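4-hydroxy-3-methylbut-2-enyl diphosphate reductase, apicoplast (Plasmodium falciparum, PDB 4N7B) catalyses the final step of the DOXP/MEP isoprenoid pathway, using an iron-sulfur cluster to reduce HMBPP to a mixture of isopentenyl and dimethylallyl diphosphate. Local coordinates at residues A[366-380]-A[393-407]. Sequence-based numbering, arbitrary orientation.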
loop_
_atom_site.group_PDB
_atom_site.type_symbol
_atom_site.label_atom_id
_atom_site.label_comp_id
_atom_site.label_asym_id
_atom_site.label_seq_id
_atom_site.Cartn_x
_atom_site.Cartn_y
_atom_site.Cartn_z
ATOM N N VAL A 366 5.928 -1.001 22.814
ATOM C CA VAL A 366 6.600 0.223 23.235
ATOM C C VAL A 366 7.090 0.107 24.685
ATOM O O VAL A 366 8.218 0.506 25.005
ATOM C CB VAL A 366 5.674 1.443 23.128
ATOM C CG1 VAL A 366 6.323 2.645 23.791
ATOM C CG2 VAL A 366 5.357 1.742 21.668
ATOM N N ASP A 367 6.235 -0.427 25.557
ATOM C CA ASP A 367 6.576 -0.582 26.964
ATOM C C ASP A 367 7.816 -1.428 27.127
ATOM O O ASP A 367 8.585 -1.227 28.057
ATOM C CB ASP A 367 5.440 -1.256 27.725
ATOM C CG ASP A 367 4.263 -0.338 27.956
ATOM O OD1 ASP A 367 4.488 0.833 28.335
ATOM O OD2 ASP A 367 3.110 -0.786 27.757
ATOM N N LYS A 368 7.993 -2.384 26.222
ATOM C CA LYS A 368 9.089 -3.340 26.315
ATOM C C LYS A 368 10.440 -2.773 25.866
ATOM O O LYS A 368 11.476 -3.355 26.155
ATOM C CB LYS A 368 8.758 -4.601 25.514
ATOM C CG LYS A 368 7.654 -5.425 26.123
ATOM C CD LYS A 368 7.273 -6.601 25.238
ATOM C CE LYS A 368 6.082 -7.377 25.825
ATOM N NZ LYS A 368 5.652 -8.526 24.971
ATOM N N LEU A 369 10.447 -1.640 25.180
ATOM C CA LEU A 369 11.705 -1.105 24.672
ATOM C C LEU A 369 12.590 -0.567 25.793
ATOM O O LEU A 369 12.131 0.177 26.657
ATOM C CB LEU A 369 11.451 0.017 23.671
ATOM C CG LEU A 369 10.808 -0.387 22.352
ATOM C CD1 LEU A 369 10.582 0.856 21.514
ATOM C CD2 LEU A 369 11.693 -1.387 21.616
ATOM N N ASN A 370 13.869 -0.927 25.759
ATOM C CA ASN A 370 14.842 -0.362 26.684
ATOM C C ASN A 370 16.123 0.012 25.979
ATOM O O ASN A 370 16.652 -0.768 25.189
ATOM C CB ASN A 370 15.145 -1.337 27.818
ATOM C CG ASN A 370 14.081 -1.317 28.885
ATOM O OD1 ASN A 370 14.093 -0.454 29.765
ATOM N ND2 ASN A 370 13.144 -2.260 28.810
ATOM N N PHE A 371 16.614 1.211 26.273
ATOM C CA PHE A 371 17.846 1.713 25.678
ATOM C C PHE A 371 18.598 2.560 26.683
ATOM O O PHE A 371 17.985 3.235 27.507
ATOM C CB PHE A 371 17.553 2.588 24.458
ATOM C CG PHE A 371 16.820 1.878 23.357
ATOM C CD1 PHE A 371 17.494 1.040 22.489
ATOM C CD2 PHE A 371 15.462 2.060 23.185
ATOM C CE1 PHE A 371 16.825 0.394 21.464
ATOM C CE2 PHE A 371 14.785 1.411 22.170
ATOM C CZ PHE A 371 15.467 0.573 21.309
ATOM N N PRO A 372 19.935 2.539 26.608
ATOM C CA PRO A 372 20.746 3.507 27.350
ATOM C C PRO A 372 20.253 4.923 27.082
ATOM O O PRO A 372 19.624 5.183 26.051
ATOM C CB PRO A 372 22.143 3.309 26.764
ATOM C CG PRO A 372 22.157 1.894 26.296
ATOM C CD PRO A 372 20.761 1.615 25.812
ATOM N N LEU A 373 20.541 5.831 28.003
ATOM C CA LEU A 373 19.973 7.170 27.954
ATOM C C LEU A 373 20.626 8.043 26.882
ATOM O O LEU A 373 20.036 9.019 26.414
ATOM C CB LEU A 373 20.124 7.833 29.321
ATOM C CG LEU A 373 19.282 9.093 29.491
ATOM C CD1 LEU A 373 17.796 8.736 29.472
ATOM C CD2 LEU A 373 19.673 9.812 30.773
ATOM N N ASN A 374 21.843 7.680 26.492
ATOM C CA ASN A 374 22.602 8.443 25.510
ATOM C C ASN A 374 22.311 7.976 24.083
ATOM O O ASN A 374 22.848 8.524 23.114
ATOM C CB ASN A 374 24.105 8.326 25.801
ATOM C CG ASN A 374 24.626 6.902 25.648
ATOM O OD1 ASN A 374 23.852 5.944 25.622
ATOM N ND2 ASN A 374 25.948 6.757 25.557
ATOM N N LYS A 375 21.448 6.970 23.958
ATOM C CA LYS A 375 21.268 6.278 22.687
ATOM C C LYS A 375 20.329 7.035 21.766
ATOM O O LYS A 375 19.182 7.294 22.107
ATOM C CB LYS A 375 20.754 4.850 22.905
ATOM C CG LYS A 375 20.310 4.143 21.630
ATOM C CD LYS A 375 21.373 4.217 20.537
ATOM C CE LYS A 375 22.404 3.121 20.655
ATOM N NZ LYS A 375 23.060 2.895 19.337
ATOM N N LYS A 376 20.825 7.376 20.585
ATOM C CA LYS A 376 20.024 8.085 19.612
ATOM C C LYS A 376 19.020 7.144 18.939
ATOM O O LYS A 376 19.361 6.032 18.517
ATOM C CB LYS A 376 20.942 8.726 18.583
ATOM C CG LYS A 376 21.992 9.630 19.204
ATOM C CD LYS A 376 22.132 10.914 18.404
ATOM C CE LYS A 376 20.940 11.858 18.640
ATOM N NZ LYS A 376 20.902 12.992 17.656
ATOM N N LEU A 377 17.778 7.598 18.837
ATOM C CA LEU A 377 16.717 6.774 18.278
ATOM C C LEU A 377 16.034 7.501 17.152
ATOM O O LEU A 377 15.869 8.714 17.189
ATOM C CB LEU A 377 15.675 6.425 19.343
ATOM C CG LEU A 377 16.225 5.658 20.551
ATOM C CD1 LEU A 377 15.114 5.442 21.569
ATOM C CD2 LEU A 377 16.844 4.327 20.123
ATOM N N PHE A 378 15.614 6.730 16.162
ATOM C CA PHE A 378 14.955 7.253 14.986
ATOM C C PHE A 378 13.810 6.303 14.702
ATOM O O PHE A 378 13.997 5.083 14.724
ATOM C CB PHE A 378 15.930 7.243 13.817
ATOM C CG PHE A 378 15.486 8.068 12.625
ATOM C CD1 PHE A 378 15.727 9.437 12.582
ATOM C CD2 PHE A 378 14.857 7.473 11.538
ATOM C CE1 PHE A 378 15.340 10.197 11.485
ATOM C CE2 PHE A 378 14.472 8.234 10.429
ATOM C CZ PHE A 378 14.711 9.591 10.408
ATOM N N TYR A 379 12.620 6.836 14.460
ATOM C CA TYR A 379 11.517 5.977 14.128
ATOM C C TYR A 379 11.039 6.206 12.718
ATOM O O TYR A 379 11.212 7.263 12.132
ATOM C CB TYR A 379 10.363 6.107 15.133
ATOM C CG TYR A 379 9.411 7.283 14.935
ATOM C CD1 TYR A 379 8.360 7.209 14.026
ATOM C CD2 TYR A 379 9.541 8.451 15.692
ATOM C CE1 TYR A 379 7.484 8.267 13.857
ATOM C CE2 TYR A 379 8.665 9.512 15.530
ATOM C CZ TYR A 379 7.641 9.412 14.605
ATOM O OH TYR A 379 6.761 10.458 14.421
ATOM N N VAL A 380 10.382 5.186 12.205
ATOM C CA VAL A 380 9.979 5.132 10.834
ATOM C C VAL A 380 8.697 4.299 10.875
ATOM O O VAL A 380 8.451 3.622 11.880
ATOM C CB VAL A 380 11.154 4.511 10.044
ATOM C CG1 VAL A 380 10.779 3.219 9.380
ATOM C CG2 VAL A 380 11.718 5.511 9.089
ATOM N N ILE A 393 0.465 5.423 18.672
ATOM C CA ILE A 393 1.723 4.766 18.988
ATOM C C ILE A 393 2.857 5.785 19.079
ATOM O O ILE A 393 3.654 5.742 20.007
ATOM C CB ILE A 393 2.028 3.678 17.951
ATOM C CG1 ILE A 393 0.933 2.610 18.005
ATOM C CG2 ILE A 393 3.380 3.020 18.217
ATOM C CD1 ILE A 393 0.996 1.617 16.852
ATOM N N VAL A 394 2.892 6.732 18.149
ATOM C CA VAL A 394 3.950 7.737 18.122
ATOM C C VAL A 394 3.937 8.574 19.393
ATOM O O VAL A 394 4.984 8.880 19.969
ATOM C CB VAL A 394 3.809 8.656 16.887
ATOM C CG1 VAL A 394 4.619 9.934 17.044
ATOM C CG2 VAL A 394 4.220 7.903 15.654
ATOM N N GLN A 395 2.744 8.945 19.831
ATOM C CA GLN A 395 2.590 9.736 21.037
ATOM C C GLN A 395 3.179 9.010 22.243
ATOM O O GLN A 395 3.825 9.623 23.098
ATOM C CB GLN A 395 1.113 9.989 21.289
ATOM C CG GLN A 395 0.816 10.745 22.559
ATOM C CD GLN A 395 -0.665 11.044 22.682
ATOM O OE1 GLN A 395 -1.429 10.268 23.273
ATOM N NE2 GLN A 395 -1.086 12.165 22.098
ATOM N N LYS A 396 2.940 7.706 22.313
ATOM C CA LYS A 396 3.452 6.890 23.412
ATOM C C LYS A 396 4.965 6.765 23.282
ATOM O O LYS A 396 5.686 6.898 24.257
ATOM C CB LYS A 396 2.799 5.509 23.396
ATOM C CG LYS A 396 2.943 4.765 24.700
ATOM C CD LYS A 396 2.201 3.457 24.674
ATOM C CE LYS A 396 2.520 2.645 25.918
ATOM N NZ LYS A 396 2.316 3.435 27.164
ATOM N N LEU A 397 5.443 6.549 22.060
ATOM C CA LEU A 397 6.882 6.514 21.799
ATOM C C LEU A 397 7.583 7.779 22.266
ATOM O O LEU A 397 8.670 7.726 22.846
ATOM C CB LEU A 397 7.168 6.351 20.311
ATOM C CG LEU A 397 7.648 4.977 19.867
ATOM C CD1 LEU A 397 8.002 5.044 18.400
ATOM C CD2 LEU A 397 8.844 4.482 20.689
ATOM N N LYS A 398 6.971 8.919 21.990
ATOM C CA LYS A 398 7.565 10.199 22.324
ATOM C C LYS A 398 7.527 10.479 23.811
ATOM O O LYS A 398 8.375 11.195 24.319
ATOM C CB LYS A 398 6.847 11.323 21.593
ATOM C CG LYS A 398 7.341 11.542 20.199
ATOM C CD LYS A 398 6.696 12.788 19.631
ATOM C CE LYS A 398 7.266 13.167 18.295
ATOM N NZ LYS A 398 6.349 14.119 17.592
ATOM N N ASN A 399 6.531 9.937 24.502
ATOM C CA ASN A 399 6.458 10.084 25.952
ATOM C C ASN A 399 7.668 9.411 26.570
ATOM O O ASN A 399 8.373 9.987 27.389
ATOM C CB ASN A 399 5.183 9.444 26.518
ATOM C CG ASN A 399 3.941 10.273 26.239
ATOM O OD1 ASN A 399 4.034 11.480 25.989
ATOM N ND2 ASN A 399 2.766 9.630 26.286
ATOM N N LYS A 400 7.909 8.180 26.144
ATOM C CA LYS A 400 9.011 7.398 26.667
ATOM C C LYS A 400 10.363 7.930 26.177
ATOM O O LYS A 400 11.293 8.072 26.958
ATOM C CB LYS A 400 8.826 5.946 26.253
ATOM C CG LYS A 400 9.725 4.998 26.984
ATOM C CD LYS A 400 9.311 3.562 26.753
ATOM C CE LYS A 400 10.273 2.616 27.447
ATOM N NZ LYS A 400 9.807 1.200 27.372
ATOM N N PHE A 401 10.466 8.226 24.884
ATOM C CA PHE A 401 11.719 8.714 24.305
ATOM C C PHE A 401 11.569 10.104 23.691
ATOM O O PHE A 401 11.413 10.235 22.477
ATOM C CB PHE A 401 12.207 7.747 23.231
ATOM C CG PHE A 401 12.340 6.337 23.706
ATOM C CD1 PHE A 401 13.380 5.971 24.546
ATOM C CD2 PHE A 401 11.424 5.373 23.315
ATOM C CE1 PHE A 401 13.504 4.663 24.989
ATOM C CE2 PHE A 401 11.542 4.063 23.749
ATOM C CZ PHE A 401 12.581 3.709 24.588
ATOM N N PRO A 402 11.647 11.148 24.526
ATOM C CA PRO A 402 11.334 12.520 24.114
ATOM C C PRO A 402 12.194 13.051 22.965
ATOM O O PRO A 402 11.729 13.933 22.250
ATOM C CB PRO A 402 11.585 13.340 25.390
ATOM C CG PRO A 402 11.576 12.340 26.508
ATOM C CD PRO A 402 12.134 11.093 25.912
ATOM N N HIS A 403 13.404 12.534 22.777
ATOM C CA HIS A 403 14.315 13.122 21.803
ATOM C C HIS A 403 14.375 12.286 20.530
ATOM O O HIS A 403 15.225 12.495 19.661
ATOM C CB HIS A 403 15.698 13.292 22.422
ATOM C CG HIS A 403 15.721 14.279 23.547
ATOM N ND1 HIS A 403 16.174 13.960 24.809
ATOM C CD2 HIS A 403 15.319 15.571 23.605
ATOM C CE1 HIS A 403 16.061 15.015 25.594
ATOM N NE2 HIS A 403 15.545 16.006 24.888
ATOM N N ILE A 404 13.444 11.349 20.416
ATOM C CA ILE A 404 13.429 10.459 19.279
ATOM C C ILE A 404 13.171 11.269 18.008
ATOM O O ILE A 404 12.395 12.223 18.016
ATOM C CB ILE A 404 12.372 9.381 19.439
ATOM C CG1 ILE A 404 12.608 8.293 18.407
ATOM C CG2 ILE A 404 10.972 9.962 19.291
ATOM C CD1 ILE A 404 11.932 6.988 18.755
ATOM N N GLU A 405 13.820 10.873 16.920
ATOM C CA GLU A 405 13.764 11.624 15.676
ATOM C C GLU A 405 13.060 10.809 14.597
ATOM O O GLU A 405 12.874 9.606 14.744
ATOM C CB GLU A 405 15.188 11.981 15.236
ATOM C CG GLU A 405 15.909 12.895 16.222
ATOM C CD GLU A 405 17.421 13.019 15.969
ATOM O OE1 GLU A 405 17.861 12.906 14.809
ATOM O OE2 GLU A 405 18.175 13.231 16.943
ATOM N N THR A 406 12.674 11.456 13.505
ATOM C CA THR A 406 12.062 10.732 12.408
ATOM C C THR A 406 12.213 11.502 11.100
ATOM O O THR A 406 12.783 12.596 11.065
ATOM C CB THR A 406 10.554 10.493 12.682
ATOM O OG1 THR A 406 9.974 9.700 11.627
ATOM C CG2 THR A 406 9.810 11.831 12.795
ATOM N N ILE A 407 11.693 10.923 10.027
ATOM C CA ILE A 407 11.591 11.614 8.753
ATOM C C ILE A 407 10.653 12.824 8.875
ATOM O O ILE A 407 9.487 12.677 9.273
ATOM C CB ILE A 407 11.022 10.676 7.688
ATOM C CG1 ILE A 407 11.879 9.418 7.558
ATOM C CG2 ILE A 407 10.892 11.401 6.359
ATOM C CD1 ILE A 407 11.189 8.335 6.729
#
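The ammonium group of K400, in the last turn of helix 387-400, grips two carbonyls where helix 363-368 runs into the following loop: its NZ donates to V366 O at 2.9 Å and to L369 O at 2.6 Å, each time in the carbonyl plane on a lone pair. The chain reaches there fully extended, CG anti to the backbone N (chi1 -167°). V366 fits as a knob among I393, K396, L397 and K400, and D367 OD1 adds a looser salt bridge to K396 NZ at 3.6 Å. Just past helix 387-400, the F401 ring has L377 CD1 over one face and K400 CG over the other, while F371 turns an edge toward that ring, planes at 65°. Parallel strand pairing follows, with E405 N bonded to L377 O and Y379 N to E405 O (2.8 Å). T406 lies between two rings, its CA over F378 and its CB over the centre of Y379, while its OG1 donates to Y379 O from above the carbonyl plane. K376 NZ meets the syn lone pair of E405 OE2 at 2.8 Å, and Y333 OH is hydrogen-bonded to E405 OE1 and K376 NZ. Strand 377-381, helix 387-400 and the short, weakly bonded edge strand 405-406 form a beta-alpha-beta crossover.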